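Local coordinates for protein putative pyruvate dehydrogenase (PDB 3IC3) that is of unknown function, possibly a pyruvate dehydrogenase, and forms a two-chain assembly in which an antiparallel sheet runs across the interface, at residues I23-A28 with P46-L51. Numbering follows the deposited sequence.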
ATOM      1  N   ILE A  23       7.041   6.845  11.199  1.00 11.28           N
ATOM      2  CA  ILE A  23       6.545   7.644  10.090  1.00 10.79           C
ATOM      3  C   ILE A  23       5.543   6.860   9.248  1.00 10.18           C
ATOM      4  O   ILE A  23       5.823   5.762   8.798  1.00  9.25           O
ATOM      5  CB  ILE A  23       7.693   8.110   9.183  1.00 11.08           C
ATOM      6  CG1 ILE A  23       8.783   8.810  10.009  1.00 13.00           C
ATOM      7  CG2 ILE A  23       7.129   9.026   8.042  1.00 11.56           C
ATOM      8  CD1 ILE A  23      10.119   8.986   9.260  1.00 17.53           C
ATOM      9  N   GLU A  24       4.370   7.425   9.039  1.00  9.86           N
ATOM     10  CA  GLU A  24       3.372   6.779   8.197  1.00  9.86           C
ATOM     11  C   GLU A  24       3.745   6.874   6.719  1.00 10.23           C
ATOM     12  O   GLU A  24       3.783   7.956   6.176  1.00 11.49           O
ATOM     13  CB  GLU A  24       2.005   7.393   8.437  1.00 10.11           C
ATOM     14  CG  GLU A  24       0.889   6.575   7.795  1.00 10.48           C
ATOM     15  CD  GLU A  24      -0.450   6.701   8.533  1.00 14.13           C
ATOM     16  OE1 GLU A  24      -0.765   7.782   9.088  1.00 13.94           O
ATOM     17  OE2 GLU A  24      -1.190   5.701   8.519  1.00 17.52           O
ATOM     18  N   VAL A  25       3.977   5.721   6.104  1.00 10.14           N
ATOM     19  CA  VAL A  25       4.356   5.589   4.705  1.00 11.17           C
ATOM     20  C   VAL A  25       3.147   5.773   3.811  1.00 10.30           C
ATOM     21  O   VAL A  25       3.201   6.448   2.796  1.00  9.96           O
ATOM     22  CB  VAL A  25       4.907   4.135   4.442  1.00 11.17           C
ATOM     23  CG1 VAL A  25       5.173   3.915   2.941  1.00 14.75           C
ATOM     24  CG2 VAL A  25       6.165   3.892   5.261  1.00 15.00           C
ATOM     25  N   LEU A  26       2.040   5.164   4.196  1.00  9.86           N
ATOM     26  CA  LEU A  26       0.847   5.196   3.380  1.00 10.66           C
ATOM     27  C   LEU A  26      -0.398   4.838   4.136  1.00 10.08           C
ATOM     28  O   LEU A  26      -0.352   4.058   5.116  1.00  9.63           O
ATOM     29  CB  LEU A  26       0.999   4.270   2.182  1.00 12.61           C
ATOM     30  CG  LEU A  26       0.508   2.845   2.258  1.00 15.38           C
ATOM     31  CD1 LEU A  26       0.387   2.105   0.956  1.00 18.77           C
ATOM     32  CD2 LEU A  26       1.485   2.133   3.163  1.00 22.85           C
ATOM     33  N   ARG A  27      -1.498   5.424   3.675  1.00  9.76           N
ATOM     34  CA  ARG A  27      -2.866   5.062   4.076  1.00 10.14           C
ATOM     35  C   ARG A  27      -3.649   4.816   2.801  1.00  9.38           C
ATOM     36  O   ARG A  27      -3.540   5.604   1.878  1.00 10.94           O
ATOM     37  CB  ARG A  27      -3.556   6.207   4.833  1.00 11.38           C
ATOM     38  CG  ARG A  27      -2.842   6.676   6.029  1.00 14.71           C
ATOM     39  CD  ARG A  27      -3.682   7.667   6.864  1.00 14.76           C
ATOM     40  NE  ARG A  27      -4.824   7.063   7.503  1.00 13.95           N
ATOM     41  CZ  ARG A  27      -5.580   7.678   8.411  1.00 15.82           C
ATOM     42  NH1 ARG A  27      -5.321   8.939   8.766  1.00 15.22           N
ATOM     43  NH2 ARG A  27      -6.609   7.039   8.953  1.00 15.46           N
ATOM     44  N   ALA A  28      -4.395   3.727   2.723  1.00  9.45           N
ATOM     45  CA  ALA A  28      -5.171   3.422   1.538  1.00  9.54           C
ATOM     46  C   ALA A  28      -6.604   3.131   1.921  1.00  9.63           C
ATOM     47  O   ALA A  28      -6.840   2.384   2.865  1.00 10.03           O
ATOM     48  CB  ALA A  28      -4.558   2.199   0.833  1.00  9.24           C
ATOM     49  N   PRO A  46      14.828   1.492  -1.738  1.00 20.40           N
ATOM     50  CA  PRO A  46      14.000   0.604  -2.535  1.00 19.89           C
ATOM     51  C   PRO A  46      13.620  -0.642  -1.784  1.00 19.06           C
ATOM     52  O   PRO A  46      12.548  -1.194  -2.022  1.00 18.60           O
ATOM     53  CB  PRO A  46      14.884   0.260  -3.753  1.00 20.43           C
ATOM     54  CG  PRO A  46      16.234   0.709  -3.427  1.00 20.59           C
ATOM     55  CD  PRO A  46      16.158   1.723  -2.340  1.00 20.81           C
ATOM     56  N   GLU A  47      14.476  -1.088  -0.865  1.00 18.79           N
ATOM     57  CA  GLU A  47      14.176  -2.326  -0.134  1.00 18.69           C
ATOM     58  C   GLU A  47      12.933  -2.198   0.732  1.00 17.00           C
ATOM     59  O   GLU A  47      12.191  -3.156   0.880  1.00 17.53           O
ATOM     60  CB  GLU A  47      15.367  -2.804   0.706  1.00 19.65           C
ATOM     61  CG  GLU A  47      16.600  -3.119  -0.138  1.00 22.85           C
ATOM     62  CD  GLU A  47      17.452  -1.890  -0.501  1.00 26.12           C
ATOM     63  OE1 GLU A  47      17.128  -0.736  -0.122  1.00 26.56           O
ATOM     64  OE2 GLU A  47      18.489  -2.096  -1.167  1.00 31.89           O
HETATM   65  N   MSE A  48      12.704  -1.022   1.303  0.60 16.22           N
HETATM   66  CA  MSE A  48      11.530  -0.821   2.143  0.60 15.51           C
HETATM   67  C   MSE A  48      10.257  -1.004   1.316  0.60 14.61           C
HETATM   68  O   MSE A  48       9.295  -1.613   1.778  0.60 13.37           O
HETATM   69  CB  MSE A  48      11.537   0.559   2.803  0.60 15.58           C
HETATM   70  CG  MSE A  48      10.398   0.784   3.809  0.60 16.96           C
HETATM   71 SE   MSE A  48       9.775   2.629   3.985  0.50 21.01          SE
HETATM   72  CE  MSE A  48       9.040   2.912   2.196  0.60 19.88           C
ATOM     73  N   TRP A  49      10.249  -0.459   0.098  1.00 13.99           N
ATOM     74  CA  TRP A  49       9.068  -0.589  -0.775  1.00 14.18           C
ATOM     75  C   TRP A  49       8.871  -2.051  -1.165  1.00 13.34           C
ATOM     76  O   TRP A  49       7.745  -2.531  -1.249  1.00 12.62           O
ATOM     77  CB  TRP A  49       9.190   0.328  -2.003  1.00 14.27           C
ATOM     78  CG  TRP A  49       9.126   1.751  -1.624  1.00 15.65           C
ATOM     79  CD1 TRP A  49      10.180   2.602  -1.476  1.00 19.22           C
ATOM     80  CD2 TRP A  49       7.960   2.499  -1.257  1.00 15.55           C
ATOM     81  NE1 TRP A  49       9.744   3.834  -1.062  1.00 21.36           N
ATOM     82  CE2 TRP A  49       8.388   3.801  -0.913  1.00 18.39           C
ATOM     83  CE3 TRP A  49       6.610   2.197  -1.161  1.00 16.92           C
ATOM     84  CZ2 TRP A  49       7.508   4.796  -0.518  1.00 17.73           C
ATOM     85  CZ3 TRP A  49       5.743   3.176  -0.763  1.00 17.61           C
ATOM     86  CH2 TRP A  49       6.194   4.472  -0.444  1.00 18.08           C
ATOM     87  N   GLY A  50       9.973  -2.764  -1.368  1.00 13.27           N
ATOM     88  CA  GLY A  50       9.942  -4.196  -1.657  1.00 13.99           C
ATOM     89  C   GLY A  50       9.332  -4.986  -0.526  1.00 13.65           C
ATOM     90  O   GLY A  50       8.484  -5.865  -0.748  1.00 14.06           O
ATOM     91  N   LEU A  51       9.747  -4.656   0.699  0.50 13.60           N
ATOM     92  CA  LEU A  51       9.177  -5.259   1.910  0.50 12.79           C
ATOM     93  C   LEU A  51       7.681  -4.995   2.019  0.50 12.24           C
ATOM     94  O   LEU A  51       6.908  -5.907   2.296  0.50 12.84           O
ATOM     95  CB  LEU A  51       9.876  -4.720   3.159  0.50 12.89           C
ATOM     96  CG  LEU A  51       9.249  -5.259   4.448  0.50 11.90           C
ATOM     97  CD1 LEU A  51       9.298  -6.796   4.464  0.50 13.81           C
ATOM     98  CD2 LEU A  51       9.929  -4.660   5.660  0.50 12.57           C
TER
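The Trp49 indole meets Val25 obliquely through the six-membered end of its ring system: Val25 CG1 lies 3.6 Å from Trp49 CH2 and 3.8 Å from Trp49 CZ3. In the Met48 conformer described, its methyl CE lies over one face of the indole, 3.3 Å above the plane and displaced toward the rim. Phe43 also meets the indole with its ring nearly parallel, at about 15°, while the ring of His59 of the second subunit meets it with the planes at about 65°. The indole's polar atom, NE1, is hydrogen-bonded to Phe43 O.

Helix-on-sheet packing is illustrated here at small scale, with one branched strand residue touching two consecutive residues in the first turn of helix 46-66. With CG1 anti to the backbone N (chi1 174°), Val25 sends that methyl to the indole and leaves CG2 for Met48, deposited as selenomethionine. In the same Met48 conformer, the two side chains point at each other tip to tip, SE 4.0 Å from Val25 CG2. A bend at the last torsion then brings Met48 CE round to 4.1 Å from Val25 CG1. As a second Met48 conformer was deposited, the contacts of Met48 are less certain than that of Val25 with Trp49. Val25 and Trp49 instead run alongside each other, pointing opposite ways.

Strand 23-31 pairs with strand 34-39 and, across the interface, with its counterpart in the second subunit, where Glu24 and Arg27 of each chain form salt bridges with Arg27 and Glu24 of the other. No hydrogen bond crosses between 23-28 and 46-51; with all three touching residues buried, helix and dimer-spanning sheet are joined here by dispersion and exclusion of water.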